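Beta-N-acetylhexosaminidase (Bacteroides fragilis, PDB 4PYS) probably removes terminal N-acetylhexosamine units from glycans by hydrolysis, as a glycoside hydrolase of family 20. Local coordinates at residues Asp411-Asn416 and Asn466-Asp471; Ile11-Gly16 and Gln460-Gly465; Thr385-Tyr390 and Thr402-Phe407; Ile153-Met158 and Arg449-Ile454. All blocks are in the same frame, centred on the assembly; numbering follows the deposited sequence.

Contact 1. Residues Asp411-Asn416 and Asn466-Asp471; sequences DVYLRN and NPENFD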
# COMPACT_ATOMS: atom_id res chain seq x y z
N ASP A 411 17.26 -1.76 12.40
CA ASP A 411 17.61 -2.23 11.06
C ASP A 411 16.86 -1.43 10.01
O ASP A 411 17.45 -0.97 9.03
CB ASP A 411 17.30 -3.74 10.89
CG ASP A 411 18.12 -4.61 11.80
OD1 ASP A 411 19.36 -4.39 11.92
OD2 ASP A 411 17.55 -5.55 12.40
N VAL A 412 15.55 -1.26 10.19
CA VAL A 412 14.79 -0.56 9.15
C VAL A 412 15.22 0.90 9.09
O VAL A 412 15.42 1.45 8.00
CB VAL A 412 13.25 -0.75 9.28
CG1 VAL A 412 12.77 -0.42 10.67
CG2 VAL A 412 12.52 0.11 8.24
N TYR A 413 15.42 1.53 10.24
CA TYR A 413 15.77 2.95 10.23
C TYR A 413 17.17 3.23 9.68
O TYR A 413 17.37 4.19 8.92
CB TYR A 413 15.63 3.55 11.64
CG TYR A 413 15.59 5.07 11.60
CD1 TYR A 413 14.43 5.74 11.25
CD2 TYR A 413 16.71 5.82 11.92
CE1 TYR A 413 14.38 7.13 11.20
CE2 TYR A 413 16.67 7.22 11.88
CZ TYR A 413 15.51 7.85 11.52
OH TYR A 413 15.45 9.24 11.47
N LEU A 414 18.13 2.38 10.02
CA LEU A 414 19.54 2.69 9.74
C LEU A 414 20.08 2.01 8.49
O LEU A 414 21.08 2.47 7.95
CB LEU A 414 20.42 2.26 10.93
CG LEU A 414 20.16 2.94 12.27
CD1 LEU A 414 21.06 2.28 13.32
CD2 LEU A 414 20.43 4.42 12.16
N ARG A 415 19.46 0.92 8.04
CA ARG A 415 20.12 0.08 7.03
C ARG A 415 19.18 -0.43 5.93
O ARG A 415 19.42 -1.48 5.33
CB ARG A 415 20.84 -1.11 7.72
CG ARG A 415 22.13 -0.71 8.45
CD ARG A 415 22.76 -1.87 9.25
NE ARG A 415 21.90 -2.32 10.34
CZ ARG A 415 21.88 -1.78 11.56
NH1 ARG A 415 22.67 -0.75 11.85
NH2 ARG A 415 21.07 -2.26 12.49
N ASN A 416 18.13 0.33 5.63
CA ASN A 416 17.12 -0.10 4.65
C ASN A 416 17.57 0.16 3.22
O ASN A 416 17.70 1.32 2.82
CB ASN A 416 15.82 0.66 4.93
CG ASN A 416 14.64 0.14 4.13
OD1 ASN A 416 14.73 -0.89 3.46
ND2 ASN A 416 13.52 0.85 4.21
N ASN A 466 16.61 15.16 5.59
CA ASN A 466 17.32 16.02 6.55
C ASN A 466 17.78 15.15 7.72
O ASN A 466 17.19 14.11 7.98
CB ASN A 466 16.41 17.11 7.12
CG ASN A 466 15.95 18.10 6.08
OD1 ASN A 466 16.65 18.36 5.10
ND2 ASN A 466 14.77 18.67 6.29
N PRO A 467 18.84 15.58 8.42
CA PRO A 467 19.35 14.75 9.51
C PRO A 467 18.32 14.47 10.61
O PRO A 467 17.62 15.38 11.07
CB PRO A 467 20.50 15.59 10.06
CG PRO A 467 21.00 16.36 8.88
CD PRO A 467 19.74 16.70 8.10
N GLU A 468 18.26 13.21 11.02
CA GLU A 468 17.44 12.78 12.15
C GLU A 468 17.99 11.43 12.59
O GLU A 468 17.81 10.42 11.89
CB GLU A 468 15.98 12.63 11.73
CG GLU A 468 15.08 12.20 12.90
CD GLU A 468 13.66 11.90 12.45
OE1 GLU A 468 13.42 11.85 11.23
OE2 GLU A 468 12.79 11.70 13.33
N ASN A 469 18.65 11.38 13.74
CA ASN A 469 19.28 10.12 14.14
C ASN A 469 18.27 9.18 14.80
O ASN A 469 17.11 9.56 15.02
CB ASN A 469 20.54 10.35 15.00
CG ASN A 469 20.25 11.11 16.28
OD1 ASN A 469 19.20 10.93 16.90
ND2 ASN A 469 21.17 11.98 16.68
N PHE A 470 18.69 7.95 15.06
CA PHE A 470 17.76 6.95 15.53
C PHE A 470 17.25 7.32 16.91
O PHE A 470 16.09 7.06 17.24
CB PHE A 470 18.41 5.56 15.61
CG PHE A 470 17.48 4.52 16.17
CD1 PHE A 470 16.51 3.93 15.37
CD2 PHE A 470 17.53 4.18 17.52
CE1 PHE A 470 15.63 2.98 15.89
CE2 PHE A 470 16.66 3.24 18.05
CZ PHE A 470 15.70 2.64 17.23
N ASP A 471 18.12 7.90 17.73
CA ASP A 471 17.73 8.23 19.09
C ASP A 471 16.60 9.25 19.06
O ASP A 471 15.63 9.13 19.81
CB ASP A 471 18.91 8.77 19.91
CG ASP A 471 20.01 7.75 20.10
OD1 ASP A 471 19.71 6.54 20.21
OD2 ASP A 471 21.18 8.17 20.15

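Contact 2. Residues Ile11-Gly16 and Gln460-Gly465; sequences IMPTPG and QMWHSG. With FMT (formic acid), chain K.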
# COMPACT_ATOMS: atom_id res chain seq x y z
N ILE A 11 4.34 15.61 15.21
CA ILE A 11 3.57 14.99 14.14
C ILE A 11 4.45 13.92 13.47
O ILE A 11 5.62 14.19 13.17
CB ILE A 11 3.17 16.03 13.06
CG1 ILE A 11 2.15 17.03 13.62
CG2 ILE A 11 2.60 15.33 11.85
CD1 ILE A 11 2.07 18.35 12.82
N MSE A 12 3.89 12.73 13.25
CA MSE A 12 4.59 11.67 12.50
C MSE A 12 3.78 11.27 11.28
O MSE A 12 2.56 11.11 11.36
CB MSE A 12 4.84 10.44 13.37
CG MSE A 12 5.62 10.75 14.62
SE MSE A 12 6.19 9.15 15.56
CE MSE A 12 7.65 8.65 14.38
N PRO A 13 4.46 11.13 10.12
CA PRO A 13 5.88 11.35 9.87
C PRO A 13 6.25 12.83 10.00
O PRO A 13 5.37 13.71 9.91
CB PRO A 13 6.08 10.85 8.43
CG PRO A 13 4.70 10.85 7.81
CD PRO A 13 3.73 10.64 8.94
N THR A 14 7.52 13.10 10.22
CA THR A 14 8.00 14.45 10.55
C THR A 14 7.76 15.41 9.40
O THR A 14 8.16 15.12 8.27
CB THR A 14 9.50 14.43 10.78
OG1 THR A 14 9.79 13.50 11.84
CG2 THR A 14 10.02 15.82 11.17
N PRO A 15 7.09 16.55 9.68
CA PRO A 15 6.89 17.54 8.61
C PRO A 15 8.20 18.18 8.19
O PRO A 15 9.15 18.25 8.99
CB PRO A 15 6.00 18.61 9.27
CG PRO A 15 5.25 17.84 10.38
CD PRO A 15 6.35 16.91 10.91
N GLY A 16 8.25 18.66 6.95
CA GLY A 16 9.45 19.27 6.42
C GLY A 16 9.85 20.52 7.16
O GLY A 16 11.04 20.74 7.40
N GLN A 460 10.66 7.41 6.25
CA GLN A 460 11.55 7.36 5.08
C GLN A 460 10.81 7.75 3.80
O GLN A 460 11.38 8.39 2.91
CB GLN A 460 12.14 5.95 4.96
CG GLN A 460 13.23 5.71 6.03
CD GLN A 460 13.68 4.28 6.11
OE1 GLN A 460 13.07 3.38 5.54
NE2 GLN A 460 14.77 4.05 6.84
N MSE A 461 9.53 7.39 3.72
CA MSE A 461 8.74 7.74 2.54
C MSE A 461 8.42 9.22 2.48
O MSE A 461 8.46 9.83 1.41
CB MSE A 461 7.41 6.98 2.57
CG MSE A 461 7.54 5.47 2.32
SE MSE A 461 5.85 4.63 2.75
CE MSE A 461 6.43 2.76 2.60
N TRP A 462 8.04 9.79 3.61
CA TRP A 462 7.51 11.16 3.60
C TRP A 462 8.54 12.25 3.92
O TRP A 462 8.66 13.25 3.20
CB TRP A 462 6.31 11.28 4.57
CG TRP A 462 5.80 12.70 4.61
CD1 TRP A 462 6.30 13.74 5.35
CD2 TRP A 462 4.71 13.23 3.86
NE1 TRP A 462 5.59 14.89 5.09
CE2 TRP A 462 4.60 14.60 4.17
CE3 TRP A 462 3.81 12.67 2.94
CZ2 TRP A 462 3.62 15.43 3.61
CZ3 TRP A 462 2.84 13.49 2.38
CH2 TRP A 462 2.75 14.86 2.71
N HIS A 463 9.26 12.08 5.02
CA HIS A 463 10.13 13.15 5.54
C HIS A 463 11.27 13.45 4.56
O HIS A 463 11.85 12.54 3.96
CB HIS A 463 10.69 12.73 6.91
CG HIS A 463 11.63 13.72 7.52
ND1 HIS A 463 12.87 13.36 8.01
CD2 HIS A 463 11.52 15.05 7.75
CE1 HIS A 463 13.48 14.42 8.50
NE2 HIS A 463 12.68 15.47 8.35
N SER A 464 11.58 14.73 4.40
CA SER A 464 12.71 15.19 3.60
C SER A 464 14.00 14.53 4.10
O SER A 464 14.10 14.15 5.27
CB SER A 464 12.85 16.71 3.70
OG SER A 464 11.61 17.38 3.44
N GLY A 465 15.00 14.40 3.23
CA GLY A 465 16.26 13.80 3.62
C GLY A 465 17.12 14.75 4.43
O GLY A 465 18.21 15.13 3.99
C FMT K . 7.54 16.35 14.77
O1 FMT K . 8.77 16.52 14.69
O2 FMT K . 6.71 17.26 14.85
O HOH W 1 12.74 18.25 8.85

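Contact 3. Residues Thr385-Tyr390 and Thr402-Phe407; sequences TNYYTY and TQARTF. With FMT (formic acid), chain J; FMT (formic acid), chain H.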
# COMPACT_ATOMS: atom_id res chain seq x y z
N THR A 385 12.03 -3.73 -0.79
CA THR A 385 12.91 -4.86 -0.50
C THR A 385 12.56 -5.56 0.80
O THR A 385 12.18 -4.90 1.79
CB THR A 385 14.39 -4.43 -0.50
OG1 THR A 385 14.56 -3.30 0.36
CG2 THR A 385 14.82 -4.03 -1.90
N ASN A 386 12.68 -6.88 0.81
CA ASN A 386 12.34 -7.66 1.99
C ASN A 386 13.11 -7.21 3.22
O ASN A 386 12.50 -6.95 4.27
CB ASN A 386 12.43 -9.19 1.75
CG ASN A 386 13.66 -9.61 0.94
OD1 ASN A 386 14.66 -8.90 0.82
ND2 ASN A 386 13.59 -10.83 0.39
N TYR A 387 14.43 -7.10 3.10
CA TYR A 387 15.19 -6.26 4.03
C TYR A 387 15.02 -4.82 3.52
O TYR A 387 15.50 -4.53 2.43
CB TYR A 387 16.69 -6.57 3.93
CG TYR A 387 17.15 -7.89 4.53
CD1 TYR A 387 16.26 -8.78 5.11
CD2 TYR A 387 18.50 -8.21 4.54
CE1 TYR A 387 16.71 -9.99 5.66
CE2 TYR A 387 18.96 -9.39 5.08
CZ TYR A 387 18.06 -10.28 5.64
OH TYR A 387 18.54 -11.46 6.17
N TYR A 388 14.36 -3.92 4.26
CA TYR A 388 13.68 -4.18 5.52
C TYR A 388 12.29 -3.56 5.49
O TYR A 388 11.91 -2.76 6.37
CB TYR A 388 14.47 -3.56 6.68
CG TYR A 388 15.81 -4.22 6.90
CD1 TYR A 388 15.88 -5.53 7.35
CD2 TYR A 388 17.00 -3.53 6.69
CE1 TYR A 388 17.10 -6.15 7.55
CE2 TYR A 388 18.22 -4.14 6.90
CZ TYR A 388 18.27 -5.46 7.34
OH TYR A 388 19.48 -6.09 7.55
N THR A 389 11.52 -3.91 4.46
CA THR A 389 10.16 -3.41 4.34
C THR A 389 9.12 -4.51 4.52
O THR A 389 7.92 -4.21 4.51
CB THR A 389 9.89 -2.71 2.98
OG1 THR A 389 9.73 -3.68 1.93
CG2 THR A 389 11.03 -1.74 2.63
N TYR A 390 9.56 -5.77 4.67
CA TYR A 390 8.62 -6.87 4.90
C TYR A 390 8.31 -7.02 6.38
O TYR A 390 9.02 -7.70 7.12
CB TYR A 390 9.15 -8.19 4.34
CG TYR A 390 8.91 -8.34 2.85
CD1 TYR A 390 8.68 -7.23 2.04
CD2 TYR A 390 8.90 -9.60 2.26
CE1 TYR A 390 8.44 -7.38 0.65
CE2 TYR A 390 8.67 -9.75 0.90
CZ TYR A 390 8.44 -8.65 0.10
OH TYR A 390 8.20 -8.84 -1.25
N THR A 402 13.22 -17.91 10.06
CA THR A 402 14.42 -18.14 10.87
C THR A 402 15.07 -16.81 11.17
O THR A 402 14.55 -15.76 10.81
CB THR A 402 15.44 -19.03 10.14
OG1 THR A 402 15.91 -18.35 8.96
CG2 THR A 402 14.82 -20.35 9.73
N GLN A 403 16.23 -16.85 11.83
CA GLN A 403 16.98 -15.63 12.14
C GLN A 403 17.22 -14.76 10.90
O GLN A 403 17.20 -13.53 10.97
CB GLN A 403 18.32 -16.01 12.77
CG GLN A 403 19.12 -14.81 13.24
CD GLN A 403 18.40 -14.02 14.31
OE1 GLN A 403 17.76 -14.60 15.20
NE2 GLN A 403 18.49 -12.70 14.24
N ALA A 404 17.44 -15.41 9.76
CA ALA A 404 17.71 -14.71 8.51
C ALA A 404 16.56 -13.82 8.03
O ALA A 404 16.77 -12.86 7.28
CB ALA A 404 18.11 -15.70 7.42
N ARG A 405 15.33 -14.13 8.45
CA ARG A 405 14.19 -13.30 8.08
C ARG A 405 13.58 -12.65 9.32
O ARG A 405 12.39 -12.80 9.60
CB ARG A 405 13.15 -14.08 7.28
CG ARG A 405 13.67 -14.53 5.92
CD ARG A 405 12.55 -15.00 5.00
NE ARG A 405 11.89 -16.19 5.52
CZ ARG A 405 10.64 -16.54 5.22
NH1 ARG A 405 10.11 -17.63 5.76
NH2 ARG A 405 9.92 -15.79 4.40
N THR A 406 14.43 -11.94 10.05
CA THR A 406 14.01 -11.12 11.18
C THR A 406 14.73 -9.79 11.07
O THR A 406 15.82 -9.72 10.49
CB THR A 406 14.37 -11.76 12.55
OG1 THR A 406 15.80 -11.88 12.68
CG2 THR A 406 13.74 -13.16 12.69
N PHE A 407 14.13 -8.75 11.64
CA PHE A 407 14.79 -7.45 11.79
C PHE A 407 14.04 -6.54 12.76
O PHE A 407 12.86 -6.77 13.04
CB PHE A 407 15.00 -6.74 10.43
CG PHE A 407 13.73 -6.34 9.72
CD1 PHE A 407 13.15 -5.09 9.95
CD2 PHE A 407 13.14 -7.18 8.79
CE1 PHE A 407 11.99 -4.71 9.29
CE2 PHE A 407 11.98 -6.80 8.12
CZ PHE A 407 11.41 -5.57 8.36
C FMT J . 19.45 -8.56 9.29
O1 FMT J . 19.85 -8.76 8.15
O2 FMT J . 18.97 -9.43 10.02
C FMT H . 10.85 -12.98 1.57
O1 FMT H . 12.02 -12.84 1.22
O2 FMT H . 10.49 -13.82 2.41

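Contact 4. Residues Ile153-Met158 and Arg449-Ile454; sequences IDMASM and RVFPRI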
# COMPACT_ATOMS: atom_id res chain seq x y z
N ILE A 153 -6.29 0.77 5.58
CA ILE A 153 -6.38 1.91 4.67
C ILE A 153 -6.32 3.21 5.49
O ILE A 153 -5.61 4.16 5.14
CB ILE A 153 -7.68 1.85 3.87
CG1 ILE A 153 -7.58 0.73 2.83
CG2 ILE A 153 -8.00 3.21 3.22
CD1 ILE A 153 -8.89 0.43 2.09
N ASP A 154 -7.06 3.23 6.59
CA ASP A 154 -7.04 4.38 7.48
C ASP A 154 -5.63 4.60 8.03
O ASP A 154 -5.17 5.75 8.14
CB ASP A 154 -8.04 4.16 8.62
CG ASP A 154 -8.45 5.44 9.32
OD1 ASP A 154 -8.72 6.45 8.62
OD2 ASP A 154 -8.51 5.44 10.57
N MSE A 155 -4.94 3.52 8.37
CA MSE A 155 -3.55 3.63 8.84
C MSE A 155 -2.66 4.25 7.78
O MSE A 155 -1.84 5.14 8.06
CB MSE A 155 -3.00 2.25 9.21
CG MSE A 155 -1.52 2.31 9.57
SE MSE A 155 -0.67 0.57 9.43
CE MSE A 155 -0.65 0.45 7.49
N ALA A 156 -2.82 3.81 6.54
CA ALA A 156 -1.98 4.30 5.46
C ALA A 156 -2.15 5.80 5.33
O ALA A 156 -1.17 6.54 5.23
CB ALA A 156 -2.35 3.59 4.15
N SER A 157 -3.39 6.26 5.38
CA SER A 157 -3.68 7.70 5.28
C SER A 157 -3.10 8.45 6.47
O SER A 157 -2.53 9.54 6.32
CB SER A 157 -5.19 7.93 5.24
OG SER A 157 -5.47 9.30 4.99
N MSE A 158 -3.23 7.86 7.65
CA MSE A 158 -2.74 8.46 8.88
C MSE A 158 -1.24 8.71 8.81
O MSE A 158 -0.73 9.67 9.40
CB MSE A 158 -3.06 7.53 10.07
CG MSE A 158 -2.55 8.02 11.41
SE MSE A 158 -2.98 6.71 12.80
CE MSE A 158 -1.74 5.30 12.21
N ARG A 449 3.21 -6.96 14.36
CA ARG A 449 4.21 -7.01 13.30
C ARG A 449 4.37 -5.65 12.62
O ARG A 449 5.48 -5.20 12.30
CB ARG A 449 3.79 -8.05 12.25
CG ARG A 449 3.98 -9.50 12.68
CD ARG A 449 3.00 -10.41 11.93
NE ARG A 449 3.33 -11.81 12.17
CZ ARG A 449 3.08 -12.46 13.31
NH1 ARG A 449 2.47 -11.84 14.31
NH2 ARG A 449 3.43 -13.73 13.43
N VAL A 450 3.24 -5.00 12.37
CA VAL A 450 3.24 -3.74 11.63
C VAL A 450 3.85 -2.58 12.42
O VAL A 450 4.66 -1.83 11.89
CB VAL A 450 1.83 -3.40 11.16
CG1 VAL A 450 1.79 -2.01 10.54
CG2 VAL A 450 1.36 -4.45 10.13
N PHE A 451 3.45 -2.45 13.69
CA PHE A 451 3.94 -1.36 14.56
C PHE A 451 4.97 -1.86 15.56
O PHE A 451 4.78 -2.90 16.17
CB PHE A 451 2.77 -0.76 15.34
CG PHE A 451 1.84 0.05 14.49
CD1 PHE A 451 0.78 -0.55 13.84
CD2 PHE A 451 2.06 1.41 14.32
CE1 PHE A 451 -0.07 0.20 13.03
CE2 PHE A 451 1.21 2.17 13.51
CZ PHE A 451 0.15 1.55 12.88
N PRO A 452 6.03 -1.06 15.82
CA PRO A 452 6.26 0.30 15.33
C PRO A 452 7.08 0.39 14.05
O PRO A 452 7.33 1.50 13.62
CB PRO A 452 7.07 0.94 16.47
CG PRO A 452 7.87 -0.22 17.01
CD PRO A 452 6.95 -1.42 16.92
N ARG A 453 7.50 -0.71 13.46
CA ARG A 453 8.43 -0.58 12.33
C ARG A 453 7.86 0.16 11.13
O ARG A 453 8.60 0.80 10.38
CB ARG A 453 9.01 -1.94 11.94
CG ARG A 453 9.93 -2.53 13.02
CD ARG A 453 10.34 -3.97 12.71
NE ARG A 453 9.16 -4.81 12.56
CZ ARG A 453 9.17 -6.04 12.06
NH1 ARG A 453 10.31 -6.60 11.67
NH2 ARG A 453 8.02 -6.72 11.95
N ILE A 454 6.55 0.11 10.94
CA ILE A 454 5.97 0.89 9.82
C ILE A 454 6.19 2.40 9.98
O ILE A 454 6.19 3.15 9.00
CB ILE A 454 4.46 0.59 9.63
CG1 ILE A 454 4.00 1.09 8.25
CG2 ILE A 454 3.62 1.20 10.76
CD1 ILE A 454 2.94 0.27 7.63

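Contact 1. Residues Asp411-Asn416 and Asn466-Asp471
Tyr413 and Phe470 mark the closest backbone approach, with their CA atoms 6.9 Å apart. Tyr413 lies on helix 409-415. Phe470 opens helix 470-486, just after the N-cap residue Asn469, whose OD1 caps Glu472 N. The Tyr413 side chain carries most of the contact. Its CG is anti to the backbone N (chi1 -163°), and its CB points to the other segment. Phe470 turns a ring edge toward the face of Tyr413 in an offset edge-to-face pair, with centroids 6.0 Å apart and planes at 66°. Phe470 CD1 lies 3.9 Å from Tyr413 CB. At the far end, Tyr413 OH donates to Glu468 O at 2.7 Å, from above the carbonyl plane. The Glu468 side chain crosses the phenol at about a right angle, its CG 3.3 Å from Tyr413 OH. Leu414 CD2 adds a looser apolar touch on Phe470 CB at 4.2 Å. The Tyr413 ring also stacks on Phe473. The phenol thus pins the loop just before the helix start. Glu468 OE2 forms a salt bridge with Lys476, which probably eases the closeness of Glu468 OE1 to the acid of Glu459.

Contact 2. Residues Ile11-Gly16 and Gln460-Gly465
Thr14 O is buried against Trp462 and His463 and has no hydrogen-bond partner in the model. The nearest atoms across the contact are carbons: His463 CD2 lies 3.4 Å from Thr14 O, and Trp462 CD1 comes to the same oxygen at the edge of the indole. The Thr14 and His463 side chains lie side by side and point the same way. With CG anti to the backbone N (chi1 178°), the His463 imidazole lies with one face against Thr14 CB, 4.0 Å from the centroid, in a CH-pi contact. Pro13 follows a cis peptide bond and crosses Trp462, its CG 3.6 Å from Trp462 CB. His463 NE2 meets a water at 2.8 Å, and that water bonds weakly to Gly16 O. His463 ND1 bonds to a glycerol, and Ile11 N donates to a formic acid, both probably from the crystallisation liquor. Thr14 OG1 bonds to Glu459 and Lys476. Asp126 OD1 accepts from both Trp462 NE1 and Gly16 N, so one carboxylate ties the two segments. The contact joins the N-terminal domain to the end of helix 453-462 in the catalytic domain, an interdomain packing that fits the two-domain layout of family 20 hexosaminidases.

Contact 3. Residues Thr385-Tyr390 and Thr402-Phe407
Phe407 CG lies between its backbone N and carbonyl carbon (chi1 65°), while Tyr388 CG is anti to its carbonyl carbon (chi1 -67°). The two side chains slide past each other in opposite directions. Tyr388 CB lies over the Phe407 ring, 3.9 Å from the centroid, in a CH-pi contact. Tyr388 CD1 packs tightly at 3.3 Å from Phe407 CG. The rings themselves meet obliquely, with planes at 55°. At the rim, Phe407 CE2 is 3.3 Å from Tyr390 O. A cis peptide joins Tyr387 to Tyr388, and Tyr387 CB sits over the centre of the Tyr388 ring. Tyr387 reaches farther back in the 402-407 loop, where its OH donates to Ala404 O at 2.5 Å, in the carbonyl plane. Two formic acids, probably from the crystallisation liquor, add to the contact. One accepts from Tyr388 OH at 2.8 Å. The other bridges Asn386 ND2 and Arg405 NH2. Arg453 makes a cation-pi contact with Phe407. The short phenol bond and the aromatic packing hold the loop at two places. Tyr388 O is buried here without a partner in the model, 3.5 Å from Phe407 CE1, so this side of the aromatic packing leaves a polar atom unmatched.

Contact 4. Residues Ile153-Met158 and Arg449-Ile454
Ile454 N donates to Val450 O at 2.9 Å, a bond that spans the break between helices 447-450 and 453-462. Both residues face Met155 of helix 146-158. Arg453 NH2 gives a second tie over the same break, to Arg449 O at 3.0 Å. The peptide between Phe451 and Pro452 is cis, and Phe451 leaves the helical path here.

Across the contact everything is apolar. Met155 and Met158 are selenomethionines, and Met155 does most of the touching. Its CG is anti to the backbone N (chi1 174°), and the chain then bends at its last torsion (chi3 73°), which turns CE toward Ile454. Met155 CE and Ile454 CD1 meet tip to tip at 3.6 Å. Met155 SE lies 3.7 Å from Val450 CG1. Met155 SE is also 4.6 Å from the centroid of the Phe451 ring, 58° off the normal. This is a Met-aromatic contact, oblique to the ring. Phe451 CZ also meets Met158 CE, which approaches the ring edge near its plane at 4.3 Å. Ile454 CG2 covers part of one face of the same ring.

Tyr489 and Phe491 also meet the Phe451 ring, and Met158 packs on Trp483 and Phe484 of helix 470-486. All five touching residues are buried. Helix 146-158 follows strand 132-138, and the 449-454 turn follows strand 428-435. Those two strands pair in parallel. The packing therefore joins early and late helices of the catalytic domain, where a TIM barrel brings the two ends of its chain together.

Helix 453-462 connects most of these contacts. It starts in contact 4 and ends in contact 2, whose centres are 14 Å apart. Contacts 1 and 2 lie closer, with centres 12 Å apart. Gln460 joins them, probably through hydrogen bonds from its NE2 to Val412 O and to its OE1 from Asn416 ND2, both 2.9 Å. Asn416 OD1 also meets Tyr388 N of contact 3 at 3.2 Å. Contact 3 touches contact 4 where Phe407 O lies 2.9 Å from Arg453 NH1. Contact 2 alone has a segment within the N-terminal domain, though residues 153-158 of contact 4 also pack on its helix 96-109. None of the segments supplies a zinc-binding cysteine. Tyr390 OH binds a glycerol, which may mark a pocket near contact 3.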